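Local coordinates for myosin-4 (Saccharomyces cerevisiae, PDB 3MMI), which carries ASH1 and other mRNAs to the yeast bud as a type V myosin motor, recruited to them through SHE3, at residues L268-L280 with F292-I306. Numbering follows the deposited sequence.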
ATOM      1  N   LEU A 268       6.828   8.333   5.206  1.00 17.34           N
ATOM      2  CA  LEU A 268       6.837   9.522   4.420  1.00 20.51           C
ATOM      3  C   LEU A 268       8.280  10.140   4.278  1.00 20.01           C
ATOM      4  O   LEU A 268       8.446  11.349   4.089  1.00 15.44           O
ATOM      5  CB  LEU A 268       5.951  10.581   5.094  1.00 21.58           C
ATOM      6  CG  LEU A 268       4.467  10.239   5.150  1.00 23.86           C
ATOM      7  CD1 LEU A 268       3.824  11.203   6.088  1.00 21.99           C
ATOM      8  CD2 LEU A 268       3.872  10.437   3.772  1.00 19.51           C
ATOM      9  N   ILE A 269       9.290   9.255   4.340  1.00 18.89           N
ATOM     10  CA  ILE A 269      10.682   9.674   4.292  1.00 19.68           C
ATOM     11  C   ILE A 269      11.139  10.488   3.063  1.00 14.75           C
ATOM     12  O   ILE A 269      11.789  11.501   3.251  1.00 16.39           O
ATOM     13  CB  ILE A 269      11.644   8.505   4.619  1.00 19.75           C
ATOM     14  CG1 ILE A 269      12.953   9.082   5.063  1.00 25.95           C
ATOM     15  CG2 ILE A 269      11.682   7.420   3.478  1.00 17.78           C
ATOM     16  CD1 ILE A 269      14.160   8.016   5.019  1.00 46.28           C
ATOM     17  N   GLN A 270      10.638  10.170   1.875  1.00 14.23           N
ATOM     18  CA  GLN A 270      11.098  10.897   0.676  1.00 15.52           C
ATOM     19  C   GLN A 270      10.552  12.260   0.690  1.00 15.68           C
ATOM     20  O   GLN A 270      11.287  13.219   0.472  1.00 13.45           O
ATOM     21  CB  GLN A 270      10.763  10.120  -0.577  1.00 16.51           C
ATOM     22  CG  GLN A 270      11.873   9.135  -0.916  1.00 15.34           C
ATOM     23  CD  GLN A 270      11.805   7.894  -0.113  1.00 20.32           C
ATOM     24  OE1 GLN A 270      10.716   7.358   0.060  1.00 19.32           O
ATOM     25  NE2 GLN A 270      12.980   7.359   0.329  1.00 18.44           N
ATOM     26  N   ILE A 271       9.244  12.396   1.025  1.00 14.92           N
ATOM     27  CA  ILE A 271       8.647  13.712   0.857  1.00 13.13           C
ATOM     28  C   ILE A 271       9.106  14.563   2.031  1.00 15.47           C
ATOM     29  O   ILE A 271       9.387  15.724   1.884  1.00 13.51           O
ATOM     30  CB  ILE A 271       7.068  13.767   0.753  1.00 17.15           C
ATOM     31  CG1 ILE A 271       6.645  15.204   0.745  1.00 15.00           C
ATOM     32  CG2 ILE A 271       6.343  13.169   2.011  1.00 10.91           C
ATOM     33  CD1 ILE A 271       7.037  15.982  -0.557  1.00 10.70           C
ATOM     34  N   ILE A 272       9.275  13.962   3.225  1.00 17.68           N
ATOM     35  CA  ILE A 272       9.844  14.679   4.359  1.00 14.16           C
ATOM     36  C   ILE A 272      11.310  15.158   4.111  1.00 14.68           C
ATOM     37  O   ILE A 272      11.603  16.343   4.302  1.00 10.69           O
ATOM     38  CB  ILE A 272       9.873  13.854   5.709  1.00 18.70           C
ATOM     39  CG1 ILE A 272       8.469  13.476   6.293  1.00 17.45           C
ATOM     40  CG2 ILE A 272      10.756  14.503   6.799  1.00  9.65           C
ATOM     41  CD1 ILE A 272       7.845  14.623   6.533  1.00 34.64           C
ATOM     42  N   GLN A 273      12.186  14.327   3.586  1.00 14.78           N
ATOM     43  CA  GLN A 273      13.520  14.795   3.235  1.00 15.78           C
ATOM     44  C   GLN A 273      13.562  15.883   2.165  1.00 14.85           C
ATOM     45  O   GLN A 273      14.375  16.742   2.257  1.00 13.53           O
ATOM     46  CB  GLN A 273      14.453  13.665   2.850  1.00 15.58           C
ATOM     47  CG  GLN A 273      14.553  12.558   3.826  1.00 19.50           C
ATOM     48  CD  GLN A 273      15.604  12.743   4.824  1.00 40.96           C
ATOM     49  OE1 GLN A 273      15.891  13.837   5.282  1.00 27.26           O
ATOM     50  NE2 GLN A 273      16.196  11.656   5.193  1.00 44.95           N
ATOM     51  N   ALA A 274      12.639  15.834   1.201  1.00 13.35           N
ATOM     52  CA  ALA A 274      12.623  16.793   0.014  1.00 16.59           C
ATOM     53  C   ALA A 274      12.310  18.155   0.613  1.00 17.57           C
ATOM     54  O   ALA A 274      12.934  19.143   0.318  1.00 18.22           O
ATOM     55  CB  ALA A 274      11.497  16.379  -0.961  1.00 10.47           C
ATOM     56  N   VAL A 275      11.302  18.220   1.496  1.00 17.43           N
ATOM     57  CA  VAL A 275      11.005  19.554   1.982  1.00 15.83           C
ATOM     58  C   VAL A 275      11.999  19.992   3.068  1.00 19.07           C
ATOM     59  O   VAL A 275      12.234  21.212   3.263  1.00 17.18           O
ATOM     60  CB  VAL A 275       9.511  19.737   2.462  1.00 19.76           C
ATOM     61  CG1 VAL A 275       8.527  19.375   1.295  1.00 13.57           C
ATOM     62  CG2 VAL A 275       9.215  18.933   3.723  1.00 13.76           C
ATOM     63  N   LYS A 276      12.697  19.078   3.711  1.00 17.08           N
ATOM     64  CA  LYS A 276      13.746  19.508   4.600  1.00 18.72           C
ATOM     65  C   LYS A 276      14.923  20.049   3.818  1.00 18.55           C
ATOM     66  O   LYS A 276      15.504  21.008   4.194  1.00 15.34           O
ATOM     67  CB  LYS A 276      14.170  18.437   5.620  1.00 19.73           C
ATOM     68  CG  LYS A 276      13.174  18.212   6.747  1.00 27.42           C
ATOM     69  CD  LYS A 276      13.633  17.176   7.735  1.00 44.62           C
ATOM     70  CE  LYS A 276      12.757  17.098   8.973  1.00 50.07           C
ATOM     71  NZ  LYS A 276      12.366  18.383   9.523  1.00 49.61           N
ATOM     72  N   ILE A 277      15.220  19.430   2.692  1.00 17.50           N
ATOM     73  CA  ILE A 277      16.290  19.933   1.856  1.00 17.17           C
ATOM     74  C   ILE A 277      16.046  21.397   1.510  1.00 16.95           C
ATOM     75  O   ILE A 277      16.959  22.186   1.434  1.00 15.82           O
ATOM     76  CB  ILE A 277      16.432  19.020   0.584  1.00 18.90           C
ATOM     77  CG1 ILE A 277      17.302  17.834   0.998  1.00 19.44           C
ATOM     78  CG2 ILE A 277      17.053  19.785  -0.526  1.00 12.66           C
ATOM     79  CD1 ILE A 277      17.112  16.705   0.209  1.00 17.71           C
ATOM     80  N   LEU A 278      14.788  21.743   1.289  1.00 17.31           N
ATOM     81  CA  LEU A 278      14.436  23.039   0.839  1.00 18.59           C
ATOM     82  C   LEU A 278      14.706  24.101   1.918  1.00 22.97           C
ATOM     83  O   LEU A 278      14.897  25.328   1.635  1.00 19.60           O
ATOM     84  CB  LEU A 278      12.957  23.051   0.448  1.00 18.72           C
ATOM     85  CG  LEU A 278      12.647  22.500  -0.950  1.00 19.38           C
ATOM     86  CD1 LEU A 278      11.104  22.366  -1.103  1.00 20.00           C
ATOM     87  CD2 LEU A 278      13.306  23.322  -2.090  1.00 13.39           C
ATOM     88  N   GLN A 279      14.686  23.661   3.178  1.00 22.88           N
ATOM     89  CA  GLN A 279      14.999  24.558   4.251  1.00 23.41           C
ATOM     90  C   GLN A 279      16.494  24.609   4.658  1.00 25.71           C
ATOM     91  O   GLN A 279      16.847  25.494   5.379  1.00 25.78           O
ATOM     92  CB  GLN A 279      14.113  24.263   5.461  1.00 24.20           C
ATOM     93  CG  GLN A 279      12.631  24.209   5.145  1.00 21.25           C
ATOM     94  CD  GLN A 279      11.845  23.417   6.182  1.00 23.74           C
ATOM     95  OE1 GLN A 279      11.556  23.980   7.210  1.00 29.22           O
ATOM     96  NE2 GLN A 279      11.424  22.147   5.912  1.00 18.73           N
ATOM     97  N   LEU A 280      17.344  23.667   4.249  1.00 27.53           N
ATOM     98  CA  LEU A 280      18.780  23.810   4.480  1.00 31.79           C
ATOM     99  C   LEU A 280      19.358  25.087   3.875  1.00 35.63           C
ATOM    100  O   LEU A 280      18.950  25.551   2.816  1.00 38.92           O
ATOM    101  CB  LEU A 280      19.627  22.586   4.112  1.00 30.05           C
ATOM    102  CG  LEU A 280      19.100  21.278   4.762  1.00 39.42           C
ATOM    103  CD1 LEU A 280      19.655  19.945   4.097  1.00 34.61           C
ATOM    104  CD2 LEU A 280      19.245  21.285   6.295  1.00 32.53           C
ATOM    105  N   PHE A 292      25.254  15.025   1.987  1.00 30.63           N
ATOM    106  CA  PHE A 292      24.608  14.079   1.021  1.00 29.82           C
ATOM    107  C   PHE A 292      25.452  12.950   0.413  1.00 32.02           C
ATOM    108  O   PHE A 292      24.913  12.044  -0.274  1.00 30.63           O
ATOM    109  CB  PHE A 292      24.027  14.934  -0.095  1.00 32.13           C
ATOM    110  CG  PHE A 292      22.983  15.896   0.401  1.00 30.87           C
ATOM    111  CD1 PHE A 292      21.672  15.430   0.666  1.00 20.75           C
ATOM    112  CD2 PHE A 292      23.318  17.256   0.613  1.00 19.03           C
ATOM    113  CE1 PHE A 292      20.675  16.342   1.139  1.00 21.63           C
ATOM    114  CE2 PHE A 292      22.351  18.173   1.081  1.00 24.41           C
ATOM    115  CZ  PHE A 292      21.012  17.721   1.367  1.00 23.85           C
ATOM    116  N   ASP A 293      26.791  13.012   0.602  1.00 30.77           N
ATOM    117  CA  ASP A 293      27.586  11.915   0.110  1.00 30.69           C
ATOM    118  C   ASP A 293      27.202  10.716   0.937  1.00 29.59           C
ATOM    119  O   ASP A 293      27.243  10.778   2.180  1.00 30.77           O
ATOM    120  CB  ASP A 293      29.088  12.226   0.303  1.00 30.49           C
ATOM    121  CG  ASP A 293      29.682  13.097  -0.828  1.00 36.25           C
ATOM    122  OD1 ASP A 293      29.006  13.498  -1.799  1.00 31.17           O
ATOM    123  OD2 ASP A 293      30.873  13.404  -0.748  1.00 36.81           O
ATOM    124  N   PHE A 294      26.912   9.607   0.311  1.00 28.76           N
ATOM    125  CA  PHE A 294      26.630   8.363   1.064  1.00 28.87           C
ATOM    126  C   PHE A 294      25.425   8.553   1.961  1.00 28.19           C
ATOM    127  O   PHE A 294      25.391   8.038   3.080  1.00 27.09           O
ATOM    128  CB  PHE A 294      27.795   7.852   1.963  1.00 29.56           C
ATOM    129  CG  PHE A 294      29.162   8.284   1.550  1.00 31.67           C
ATOM    130  CD1 PHE A 294      29.644   8.092   0.240  1.00 36.10           C
ATOM    131  CD2 PHE A 294      30.002   8.884   2.495  1.00 37.51           C
ATOM    132  CE1 PHE A 294      30.997   8.537  -0.115  1.00 39.09           C
ATOM    133  CE2 PHE A 294      31.324   9.315   2.143  1.00 40.26           C
ATOM    134  CZ  PHE A 294      31.806   9.151   0.831  1.00 29.26           C
ATOM    135  N   TRP A 295      24.434   9.261   1.412  1.00 28.18           N
ATOM    136  CA  TRP A 295      23.137   9.455   1.992  1.00 26.01           C
ATOM    137  C   TRP A 295      22.138   9.084   0.902  1.00 25.08           C
ATOM    138  O   TRP A 295      22.043   9.733  -0.140  1.00 25.62           O
ATOM    139  CB  TRP A 295      23.077  10.926   2.409  1.00 25.85           C
ATOM    140  CG  TRP A 295      21.788  11.391   3.095  1.00 33.14           C
ATOM    141  CD1 TRP A 295      21.591  11.573   4.480  1.00 36.41           C
ATOM    142  CD2 TRP A 295      20.528  11.778   2.466  1.00 27.57           C
ATOM    143  NE1 TRP A 295      20.316  12.013   4.720  1.00 31.50           N
ATOM    144  CE2 TRP A 295      19.640  12.145   3.515  1.00 39.37           C
ATOM    145  CE3 TRP A 295      20.069  11.812   1.152  1.00 23.38           C
ATOM    146  CZ2 TRP A 295      18.329  12.593   3.253  1.00 35.43           C
ATOM    147  CZ3 TRP A 295      18.861  12.234   0.892  1.00 26.61           C
ATOM    148  CH2 TRP A 295      17.952  12.632   1.935  1.00 35.56           C
ATOM    149  N   TYR A 296      21.391   8.029   1.162  1.00 27.37           N
ATOM    150  CA  TYR A 296      20.558   7.318   0.157  1.00 29.09           C
ATOM    151  C   TYR A 296      19.001   7.407   0.315  1.00 28.44           C
ATOM    152  O   TYR A 296      18.273   6.784  -0.512  1.00 28.10           O
ATOM    153  CB  TYR A 296      21.003   5.834   0.128  1.00 29.05           C
ATOM    154  CG  TYR A 296      22.534   5.687  -0.025  1.00 34.77           C
ATOM    155  CD1 TYR A 296      23.167   5.722  -1.341  1.00 29.02           C
ATOM    156  CD2 TYR A 296      23.356   5.518   1.118  1.00 23.14           C
ATOM    157  CE1 TYR A 296      24.475   5.587  -1.496  1.00 27.48           C
ATOM    158  CE2 TYR A 296      24.728   5.399   0.974  1.00 27.79           C
ATOM    159  CZ  TYR A 296      25.287   5.428  -0.351  1.00 31.63           C
ATOM    160  OH  TYR A 296      26.626   5.280  -0.484  1.00 24.93           O
ATOM    161  N   ALA A 297      18.473   8.114   1.334  1.00 23.49           N
ATOM    162  CA  ALA A 297      16.976   8.305   1.325  1.00 22.15           C
ATOM    163  C   ALA A 297      16.410   8.862  -0.117  1.00 17.55           C
ATOM    164  O   ALA A 297      15.329   8.479  -0.549  1.00 16.21           O
ATOM    165  CB  ALA A 297      16.552   9.188   2.413  1.00 17.12           C
ATOM    166  N   LEU A 298      17.160   9.786  -0.707  1.00 14.84           N
ATOM    167  CA  LEU A 298      16.926  10.348  -2.044  1.00 14.95           C
ATOM    168  C   LEU A 298      18.116  10.071  -2.903  1.00 16.52           C
ATOM    169  O   LEU A 298      19.254  10.184  -2.387  1.00 12.98           O
ATOM    170  CB  LEU A 298      16.664  11.855  -1.998  1.00 11.13           C
ATOM    171  CG  LEU A 298      15.267  12.204  -1.348  1.00 14.81           C
ATOM    172  CD1 LEU A 298      15.142  13.680  -0.915  1.00 13.43           C
ATOM    173  CD2 LEU A 298      14.009  11.758  -2.088  1.00  7.81           C
ATOM    174  N   ASN A 299      17.930   9.776  -4.200  1.00 16.58           N
ATOM    175  CA  ASN A 299      19.138   9.632  -4.998  1.00 12.26           C
ATOM    176  C   ASN A 299      19.649  10.982  -5.423  1.00 11.08           C
ATOM    177  O   ASN A 299      18.997  12.012  -5.259  1.00  9.20           O
ATOM    178  CB  ASN A 299      18.875   8.538  -6.126  1.00 14.94           C
ATOM    179  CG  ASN A 299      17.856   8.939  -7.043  1.00  8.30           C
ATOM    180  OD1 ASN A 299      17.776  10.129  -7.375  1.00 12.81           O
ATOM    181  ND2 ASN A 299      17.133   7.952  -7.569  1.00 13.06           N
ATOM    182  N   PRO A 300      20.802  10.996  -6.125  1.00 13.15           N
ATOM    183  CA  PRO A 300      21.314  12.235  -6.639  1.00 11.62           C
ATOM    184  C   PRO A 300      20.428  12.971  -7.665  1.00  9.97           C
ATOM    185  O   PRO A 300      20.389  14.174  -7.584  1.00  9.06           O
ATOM    186  CB  PRO A 300      22.683  11.835  -7.183  1.00 14.15           C
ATOM    187  CG  PRO A 300      23.065  10.610  -6.349  1.00 14.50           C
ATOM    188  CD  PRO A 300      21.711   9.873  -6.401  1.00 12.57           C
ATOM    189  N   ALA A 301      19.665  12.266  -8.510  1.00 11.98           N
ATOM    190  CA  ALA A 301      18.834  12.922  -9.579  1.00 11.12           C
ATOM    191  C   ALA A 301      17.646  13.541  -8.801  1.00 12.67           C
ATOM    192  O   ALA A 301      17.144  14.589  -9.157  1.00 14.15           O
ATOM    193  CB  ALA A 301      18.367  11.924 -10.565  1.00  7.36           C
ATOM    194  N   GLN A 302      17.144  12.828  -7.767  1.00 13.00           N
ATOM    195  CA  GLN A 302      15.986  13.340  -6.934  1.00 10.48           C
ATOM    196  C   GLN A 302      16.376  14.581  -6.231  1.00 11.01           C
ATOM    197  O   GLN A 302      15.703  15.597  -6.232  1.00  9.88           O
ATOM    198  CB  GLN A 302      15.539  12.267  -5.981  1.00 13.58           C
ATOM    199  CG  GLN A 302      14.743  11.159  -6.686  1.00 10.25           C
ATOM    200  CD  GLN A 302      14.510   9.978  -5.802  1.00 13.33           C
ATOM    201  OE1 GLN A 302      15.358   9.657  -4.997  1.00 18.54           O
ATOM    202  NE2 GLN A 302      13.479   9.200  -6.086  1.00 13.89           N
ATOM    203  N   ILE A 303      17.577  14.577  -5.676  1.00 14.20           N
ATOM    204  CA  ILE A 303      18.036  15.744  -4.994  1.00 13.62           C
ATOM    205  C   ILE A 303      18.300  16.871  -5.957  1.00 15.55           C
ATOM    206  O   ILE A 303      17.993  18.068  -5.644  1.00 17.04           O
ATOM    207  CB  ILE A 303      19.352  15.473  -4.177  1.00 14.46           C
ATOM    208  CG1 ILE A 303      19.159  14.431  -3.103  1.00 14.93           C
ATOM    209  CG2 ILE A 303      19.970  16.773  -3.641  1.00  7.78           C
ATOM    210  CD1 ILE A 303      20.423  14.043  -2.459  1.00 15.27           C
ATOM    211  N   GLN A 304      18.936  16.580  -7.071  1.00 15.75           N
ATOM    212  CA  GLN A 304      19.058  17.599  -8.146  1.00 14.57           C
ATOM    213  C   GLN A 304      17.743  18.098  -8.612  1.00 13.11           C
ATOM    214  O   GLN A 304      17.588  19.327  -8.848  1.00 15.56           O
ATOM    215  CB  GLN A 304      19.922  16.993  -9.321  1.00 14.93           C
ATOM    216  CG  GLN A 304      20.285  18.076 -10.327  1.00 20.21           C
ATOM    217  CD  GLN A 304      20.634  17.505 -11.693  1.00 13.10           C
ATOM    218  OE1 GLN A 304      19.981  16.639 -12.204  1.00 17.70           O
ATOM    219  NE2 GLN A 304      21.740  17.902 -12.159  1.00 12.81           N
ATOM    220  N   ALA A 305      16.790  17.205  -8.822  1.00 13.49           N
ATOM    221  CA  ALA A 305      15.457  17.705  -9.304  1.00 16.86           C
ATOM    222  C   ALA A 305      14.909  18.773  -8.377  1.00 19.09           C
ATOM    223  O   ALA A 305      14.239  19.772  -8.752  1.00 21.17           O
ATOM    224  CB  ALA A 305      14.488  16.567  -9.402  1.00 13.73           C
ATOM    225  N   ILE A 306      15.143  18.563  -7.092  1.00 20.13           N
ATOM    226  CA  ILE A 306      14.547  19.474  -6.098  1.00 17.64           C
ATOM    227  C   ILE A 306      15.268  20.834  -6.112  1.00 19.27           C
ATOM    228  O   ILE A 306      14.652  21.886  -6.151  1.00 16.63           O
ATOM    229  CB  ILE A 306      14.608  18.928  -4.658  1.00 21.89           C
ATOM    230  CG1 ILE A 306      13.607  17.762  -4.403  1.00 17.38           C
ATOM    231  CG2 ILE A 306      14.467  20.064  -3.615  1.00 16.15           C
ATOM    232  CD1 ILE A 306      14.175  16.848  -3.382  1.00 16.26           C
TER
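In the all-helical DIL domain of the Myo4p globular tail, helix 269-279 packs at -48° against helix 300-306, and also against the loop before it and the end of helix 285-292, with Ile-277 and Ile-306 meeting through their CG2 methyls. Ile-306 also lays CD1 on Ala-274 CB (3.6 Å), the small alanine leaving room for it. Beta-branched Ile-277 divides its work: with CG2 anti to the backbone N, CG1 meets the edge of the ring of Phe-292, 3.7 Å from CE1, and CD1 the loop, tip to tip with Leu-298 CD1. Gln-273 packs its aliphatic CB at the indole edge of Trp-295, in plane, and its bent chain brings NE2 obliquely to 3.0 Å from CZ2, amide and ring 67° apart; Ala-297 CB lies over one indole face, toward the rim. Asn-299 OD1 accepts from Gln-302 N and Gln-302 OE1 from Asn-299 N, a capping box opening helix 300-306. Gln-270 suits the border between core and loop: its CG slides past Leu-298 CD2 (3.6 Å), NE2 donates to Ala-297 O, and OE1 accepts from Asn-224 ND2 of helix 209-234. A leucine here would probably leave Ala-297 O without its donor and Asn-224 ND2 without its acceptor. The NE2 bond, 2.7 Å to Ala-297 O, is nearly straight at 165°, on a lone pair in the carbonyl plane.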